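Local structure of vaginolysin (Gardnerella vaginalis, 5IMY) at residues Y377-L382 and T430-G435; A392-Y397 and K421-H426. The protein probably acts as a secreted, cholesterol-binding, pore-forming cytolysin that lyses host cells. All blocks are in the same frame, centred on the assembly; numbering follows the deposited sequence. Where two conformers were deposited one is given.

Contact 1 of 2, residues Y377-L382 and T430-G435; sequences YRNGYL and TIQFKG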
loop_
_atom_site.group_PDB
_atom_site.type_symbol
_atom_site.label_atom_id
_atom_site.label_comp_id
_atom_site.label_asym_id
_atom_site.label_seq_id
_atom_site.Cartn_x
_atom_site.Cartn_y
_atom_site.Cartn_z
ATOM N N TYR A 377 8.230 9.007 8.471
ATOM C CA TYR A 377 9.426 8.334 8.954
ATOM C C TYR A 377 10.592 9.308 8.948
ATOM O O TYR A 377 10.741 10.117 8.027
ATOM C CB TYR A 377 9.758 7.079 8.136
ATOM C CG TYR A 377 9.886 7.269 6.640
ATOM C CD1 TYR A 377 10.999 7.889 6.087
ATOM C CD2 TYR A 377 8.908 6.789 5.779
ATOM C CE1 TYR A 377 11.121 8.049 4.719
ATOM C CE2 TYR A 377 9.023 6.944 4.412
ATOM C CZ TYR A 377 10.132 7.571 3.886
ATOM O OH TYR A 377 10.247 7.727 2.524
ATOM N N ARG A 378 11.404 9.219 9.996
ATOM C CA ARG A 378 12.551 10.093 10.212
ATOM C C ARG A 378 13.811 9.361 9.765
ATOM O O ARG A 378 14.137 8.296 10.304
ATOM C CB ARG A 378 12.653 10.508 11.679
ATOM C CG ARG A 378 13.822 11.438 11.992
ATOM C CD ARG A 378 13.769 11.947 13.428
ATOM N NE ARG A 378 12.463 12.512 13.760
ATOM C CZ ARG A 378 12.081 13.753 13.475
ATOM N NH1 ARG A 378 12.905 14.583 12.846
ATOM N NH2 ARG A 378 10.869 14.166 13.819
ATOM N N ASN A 379 14.509 9.925 8.784
ATOM C CA ASN A 379 15.709 9.285 8.265
ATOM C C ASN A 379 16.779 9.196 9.349
ATOM O O ASN A 379 16.823 10.008 10.278
ATOM C CB ASN A 379 16.241 10.053 7.052
ATOM C CG ASN A 379 16.528 11.511 7.355
ATOM O OD1 ASN A 379 16.571 11.923 8.515
ATOM N ND2 ASN A 379 16.731 12.301 6.307
ATOM N N GLY A 380 17.648 8.188 9.223
ATOM C CA GLY A 380 18.692 7.937 10.191
ATOM C C GLY A 380 20.074 7.996 9.557
ATOM O O GLY A 380 20.226 8.042 8.329
ATOM N N TYR A 381 21.091 7.985 10.419
ATOM C CA TYR A 381 22.477 8.136 9.998
ATOM C C TYR A 381 23.334 7.022 10.585
ATOM O O TYR A 381 23.150 6.627 11.740
ATOM C CB TYR A 381 23.036 9.500 10.428
ATOM C CG TYR A 381 22.308 10.683 9.827
ATOM C CD1 TYR A 381 22.749 11.270 8.650
ATOM C CD2 TYR A 381 21.178 11.214 10.439
ATOM C CE1 TYR A 381 22.090 12.352 8.099
ATOM C CE2 TYR A 381 20.510 12.296 9.892
ATOM C CZ TYR A 381 20.970 12.859 8.720
ATOM O OH TYR A 381 20.314 13.936 8.167
ATOM N N LEU A 382 24.273 6.523 9.780
ATOM C CA LEU A 382 25.262 5.539 10.212
ATOM C C LEU A 382 26.650 6.117 9.987
ATOM O O LEU A 382 26.985 6.510 8.865
ATOM C CB LEU A 382 25.109 4.220 9.448
ATOM C CG LEU A 382 26.268 3.228 9.603
ATOM C CD1 LEU A 382 26.407 2.776 11.046
ATOM C CD2 LEU A 382 26.090 2.032 8.685
ATOM N N THR A 430 29.749 9.110 7.054
ATOM C CA THR A 430 28.403 8.917 7.569
ATOM C C THR A 430 27.472 8.591 6.409
ATOM O O THR A 430 27.606 9.153 5.318
ATOM C CB THR A 430 27.900 10.161 8.315
ATOM O OG1 THR A 430 27.451 11.142 7.374
ATOM C CG2 THR A 430 29.008 10.759 9.174
ATOM N N ILE A 431 26.536 7.677 6.647
ATOM C CA ILE A 431 25.603 7.212 5.628
ATOM C C ILE A 431 24.197 7.623 6.036
ATOM O O ILE A 431 23.834 7.531 7.213
ATOM C CB ILE A 431 25.691 5.683 5.437
ATOM C CG1 ILE A 431 27.116 5.270 5.057
ATOM C CG2 ILE A 431 24.711 5.219 4.363
ATOM C CD1 ILE A 431 27.425 3.815 5.342
ATOM N N GLN A 432 23.409 8.072 5.063
ATOM C CA GLN A 432 22.019 8.443 5.289
ATOM C C GLN A 432 21.098 7.299 4.888
ATOM O O GLN A 432 21.324 6.630 3.875
ATOM C CB GLN A 432 21.645 9.699 4.501
ATOM C CG GLN A 432 21.564 10.949 5.348
ATOM C CD GLN A 432 20.849 12.087 4.649
ATOM O OE1 GLN A 432 19.936 11.866 3.852
ATOM N NE2 GLN A 432 21.260 13.315 4.946
ATOM N N PHE A 433 20.055 7.083 5.687
ATOM C CA PHE A 433 19.086 6.025 5.442
ATOM C C PHE A 433 17.679 6.590 5.524
ATOM O O PHE A 433 17.345 7.293 6.484
ATOM C CB PHE A 433 19.241 4.884 6.452
ATOM C CG PHE A 433 20.465 4.052 6.240
ATOM C CD1 PHE A 433 20.545 3.182 5.167
ATOM C CD2 PHE A 433 21.536 4.131 7.114
ATOM C CE1 PHE A 433 21.670 2.411 4.966
ATOM C CE2 PHE A 433 22.665 3.359 6.919
ATOM C CZ PHE A 433 22.732 2.498 5.843
ATOM N N LYS A 434 16.862 6.282 4.521
ATOM C CA LYS A 434 15.433 6.538 4.628
ATOM C C LYS A 434 14.888 5.852 5.874
ATOM O O LYS A 434 15.306 4.746 6.226
ATOM C CB LYS A 434 14.708 6.030 3.382
ATOM C CG LYS A 434 15.083 6.760 2.103
ATOM C CD LYS A 434 14.999 5.839 0.895
ATOM C CE LYS A 434 15.470 6.540 -0.368
ATOM N NZ LYS A 434 16.154 5.604 -1.304
ATOM N N GLY A 435 13.953 6.518 6.549
ATOM C CA GLY A 435 13.402 5.976 7.778
ATOM C C GLY A 435 12.621 4.689 7.600
ATOM O O GLY A 435 12.282 4.048 8.603
HETATM O O HOH W 1 12.922 5.420 11.209
#

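Contact 2 of 2, residues A392-Y397 and K421-H426; sequences ARYYIY and KYRTAH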
loop_
_atom_site.group_PDB
_atom_site.type_symbol
_atom_site.label_atom_id
_atom_site.label_comp_id
_atom_site.label_asym_id
_atom_site.label_seq_id
_atom_site.Cartn_x
_atom_site.Cartn_y
_atom_site.Cartn_z
ATOM N N ALA A 392 40.568 -2.680 6.364
ATOM C CA ALA A 392 39.214 -3.089 6.692
ATOM C C ALA A 392 38.315 -2.909 5.479
ATOM O O ALA A 392 38.606 -2.126 4.571
ATOM C CB ALA A 392 38.654 -2.291 7.876
ATOM N N ARG A 393 37.215 -3.656 5.479
ATOM C CA ARG A 393 36.162 -3.523 4.485
ATOM C C ARG A 393 34.831 -3.414 5.214
ATOM O O ARG A 393 34.751 -3.593 6.428
ATOM C CB ARG A 393 36.155 -4.708 3.510
ATOM C CG ARG A 393 37.364 -4.744 2.592
ATOM C CD ARG A 393 37.198 -5.769 1.486
ATOM N NE ARG A 393 37.416 -7.134 1.956
ATOM C CZ ARG A 393 37.357 -8.209 1.175
ATOM N NH1 ARG A 393 37.083 -8.081 -0.117
ATOM N NH2 ARG A 393 37.572 -9.413 1.688
ATOM N N TYR A 394 33.778 -3.092 4.476
ATOM C CA TYR A 394 32.443 -3.032 5.047
ATOM C C TYR A 394 31.478 -3.810 4.167
ATOM O O TYR A 394 31.618 -3.847 2.942
ATOM C CB TYR A 394 31.958 -1.580 5.214
ATOM C CG TYR A 394 32.639 -0.823 6.338
ATOM C CD1 TYR A 394 32.260 -1.016 7.662
ATOM C CD2 TYR A 394 33.652 0.090 6.076
ATOM C CE1 TYR A 394 32.873 -0.322 8.691
ATOM C CE2 TYR A 394 34.272 0.785 7.099
ATOM C CZ TYR A 394 33.880 0.574 8.403
ATOM O OH TYR A 394 34.495 1.265 9.424
ATOM N N TYR A 395 30.507 -4.452 4.808
ATOM C CA TYR A 395 29.430 -5.156 4.114
ATOM C C TYR A 395 28.124 -4.776 4.802
ATOM O O TYR A 395 27.817 -5.273 5.890
ATOM C CB TYR A 395 29.654 -6.664 4.120
ATOM C CG TYR A 395 30.882 -7.087 3.347
ATOM C CD1 TYR A 395 30.830 -7.267 1.971
ATOM C CD2 TYR A 395 32.092 -7.299 3.991
ATOM C CE1 TYR A 395 31.950 -7.652 1.259
ATOM C CE2 TYR A 395 33.216 -7.684 3.289
ATOM C CZ TYR A 395 33.140 -7.858 1.924
ATOM O OH TYR A 395 34.258 -8.241 1.219
ATOM N N ILE A 396 27.363 -3.887 4.168
ATOM C CA ILE A 396 26.155 -3.321 4.751
ATOM C C ILE A 396 25.008 -3.544 3.774
ATOM O O ILE A 396 25.097 -3.148 2.605
ATOM C CB ILE A 396 26.324 -1.824 5.067
ATOM C CG1 ILE A 396 27.394 -1.644 6.150
ATOM C CG2 ILE A 396 24.999 -1.198 5.509
ATOM C CD1 ILE A 396 27.792 -0.205 6.408
ATOM N N TYR A 397 23.935 -4.173 4.252
ATOM C CA TYR A 397 22.745 -4.421 3.454
ATOM C C TYR A 397 21.510 -4.015 4.249
ATOM O O TYR A 397 21.536 -3.925 5.478
ATOM C CB TYR A 397 22.625 -5.897 3.049
ATOM C CG TYR A 397 23.910 -6.519 2.547
ATOM C CD1 TYR A 397 24.153 -6.651 1.186
ATOM C CD2 TYR A 397 24.870 -6.981 3.434
ATOM C CE1 TYR A 397 25.323 -7.223 0.724
ATOM C CE2 TYR A 397 26.041 -7.554 2.982
ATOM C CZ TYR A 397 26.262 -7.672 1.629
ATOM O OH TYR A 397 27.429 -8.243 1.180
ATOM N N LYS A 421 35.116 -2.412 -0.310
ATOM C CA LYS A 421 36.257 -1.576 -0.655
ATOM C C LYS A 421 37.263 -1.548 0.487
ATOM O O LYS A 421 36.897 -1.587 1.665
ATOM C CB LYS A 421 35.805 -0.150 -0.974
ATOM C CG LYS A 421 35.180 0.013 -2.346
ATOM C CD LYS A 421 34.485 1.356 -2.464
ATOM C CE LYS A 421 33.905 1.572 -3.852
ATOM N NZ LYS A 421 33.239 2.899 -3.967
ATOM N N TYR A 422 38.540 -1.475 0.124
ATOM C CA TYR A 422 39.601 -1.424 1.120
ATOM C C TYR A 422 39.591 -0.080 1.837
ATOM O O TYR A 422 39.623 0.978 1.199
ATOM C CB TYR A 422 40.960 -1.661 0.463
ATOM C CG TYR A 422 41.142 -3.064 -0.073
ATOM C CD1 TYR A 422 41.126 -4.157 0.780
ATOM C CD2 TYR A 422 41.338 -3.293 -1.428
ATOM C CE1 TYR A 422 41.293 -5.441 0.300
ATOM C CE2 TYR A 422 41.507 -4.576 -1.918
ATOM C CZ TYR A 422 41.483 -5.645 -1.049
ATOM O OH TYR A 422 41.651 -6.925 -1.528
ATOM N N ARG A 423 39.541 -0.126 3.165
ATOM C CA ARG A 423 39.572 1.061 4.012
ATOM C C ARG A 423 40.872 1.043 4.805
ATOM O O ARG A 423 41.158 0.068 5.509
ATOM C CB ARG A 423 38.365 1.092 4.950
ATOM C CG ARG A 423 37.034 0.830 4.260
ATOM C CD ARG A 423 36.680 1.931 3.277
ATOM N NE ARG A 423 35.463 1.624 2.533
ATOM C CZ ARG A 423 35.003 2.345 1.514
ATOM N NH1 ARG A 423 35.661 3.422 1.105
ATOM N NH2 ARG A 423 33.884 1.986 0.901
ATOM N N THR A 424 41.653 2.115 4.695
ATOM C CA THR A 424 42.997 2.160 5.254
ATOM C C THR A 424 43.143 3.321 6.230
ATOM O O THR A 424 42.318 4.237 6.280
ATOM C CB THR A 424 44.047 2.285 4.142
ATOM O OG1 THR A 424 45.352 2.392 4.727
ATOM C CG2 THR A 424 43.775 3.512 3.278
ATOM N N ALA A 425 44.230 3.265 7.003
ATOM C CA ALA A 425 44.600 4.315 7.946
ATOM C C ALA A 425 43.387 4.800 8.729
ATOM O O ALA A 425 42.786 4.026 9.481
ATOM C CB ALA A 425 45.276 5.473 7.208
ATOM N N HIS A 426 43.016 6.073 8.571
ATOM C CA HIS A 426 41.818 6.623 9.193
ATOM C C HIS A 426 40.791 6.878 8.097
ATOM O O HIS A 426 41.009 7.713 7.213
ATOM C CB HIS A 426 42.123 7.904 9.965
ATOM C CG HIS A 426 40.999 8.348 10.849
ATOM N ND1 HIS A 426 39.955 9.124 10.392
ATOM C CD2 HIS A 426 40.746 8.112 12.158
ATOM C CE1 HIS A 426 39.113 9.354 11.384
ATOM N NE2 HIS A 426 39.570 8.751 12.467
#

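Contact 1 of 2, residues Y377-L382 and T430-G435
Leu382 and Phe433 lie side by side on one face of an antiparallel strand pair, pointing the same way. Leu382 CB meets the edge of the Phe433 ring, in its plane, 3.6 Å from CE2. With CG anti to the backbone N (chi1 168°), Leu382 also brings CD2 to 4.0 Å from Ile431 CD1. On the other face Tyr381 and Gln432 lie side by side, though their detailed placement is doubtful.

The backbone fixes this register. Gly380 and Phe433 form a hydrogen-bonded pair (Gly380 N to Phe433 O 2.9 Å, Phe433 N to Gly380 O 2.8 Å). Leu382 and Ile431 form the next, while Tyr381 and Gln432 make the non-hydrogen-bonded pair between them. Past the Gly380-Phe433 pair, toward Tyr377 and Gly435, the chains stay close: Gly435 CA comes within 3.5 Å of Arg378 O. In the given conformer the Tyr377 ring lies against the Gly435 backbone, CD1 3.3 Å from Gly435 N.

Further out, Trp398 meets Phe433 edge-to-face and Ile442 packs on Leu382, both from the facing sheet; Ile472 reaches Leu382 from the neighbouring strand 469-475. Phe62 meets the Tyr377 ring. Paired amides and apolar side chains thus hold the sandwich end of the contact, whereas at Arg378 and Gly435 the chains are joined by packing and by a water that donates to both carbonyl oxygens.

Contact 2 of 2, residues A392-Y397 and K421-H426
Tyr394 and Arg423 cross at about a right angle, with ring and guanidinium planes 44° apart. It is the aliphatic part of the arginine that touches: Arg423 CG sits 3.9 Å from Tyr394 CD2 and 3.4 Å from Ala392 O. A bend at chi2 (-66°) then turns the rest of the chain so that Lys421 CB lies over one face of the guanidinium, toward its rim, while NH2 bonds to Gly418 O. The backbones meet in a single antiparallel hydrogen-bonded bridge, Ala392 N to Arg423 O at 2.9 Å and Arg423 N back to Ala392 O. This bridge ties residues 392-393 to the 421-426 loop, in the C-terminal beta sandwich of the cytolysin fold. Arg393 takes a different course: its CG passes 3.3 Å from Lys421 O, and a bend at chi3 (-77°) places its guanidinium with Tyr395 OH over the centre of one face, a close approach without a hydrogen bond. The same cation makes a cation-pi contact with Trp455 of the tryptophan-rich undecapeptide segment characteristic of this family. Tyr422 also touches Trp455, and Tyr394 packs on Leu384 and His386 of strand 363-389. Tyr395 and Tyr397 are met by side chains of a chain of another protein.

In the fold
The centres of the two contacts lie about 19 Å apart, on the same side of the chain's centre, with contact 2 the farther out. Along the chain, contact 2 is nested inside the loop closed by contact 1: strand 363-389 is followed by strand 395-403, and the loop ending near His426 leads into strand 426-433. The two sheets of the sandwich face each other here, and the contacts touch where Leu382 CD2 packs 3.6 Å from Ile396 CD1. Strand 363-389 also pairs with strand 62-76, so contact 1 lies where the elongated body joins the sandwich, whereas contact 2 lies nearer the end with the undecapeptide, which probably faces membranes as in relatives.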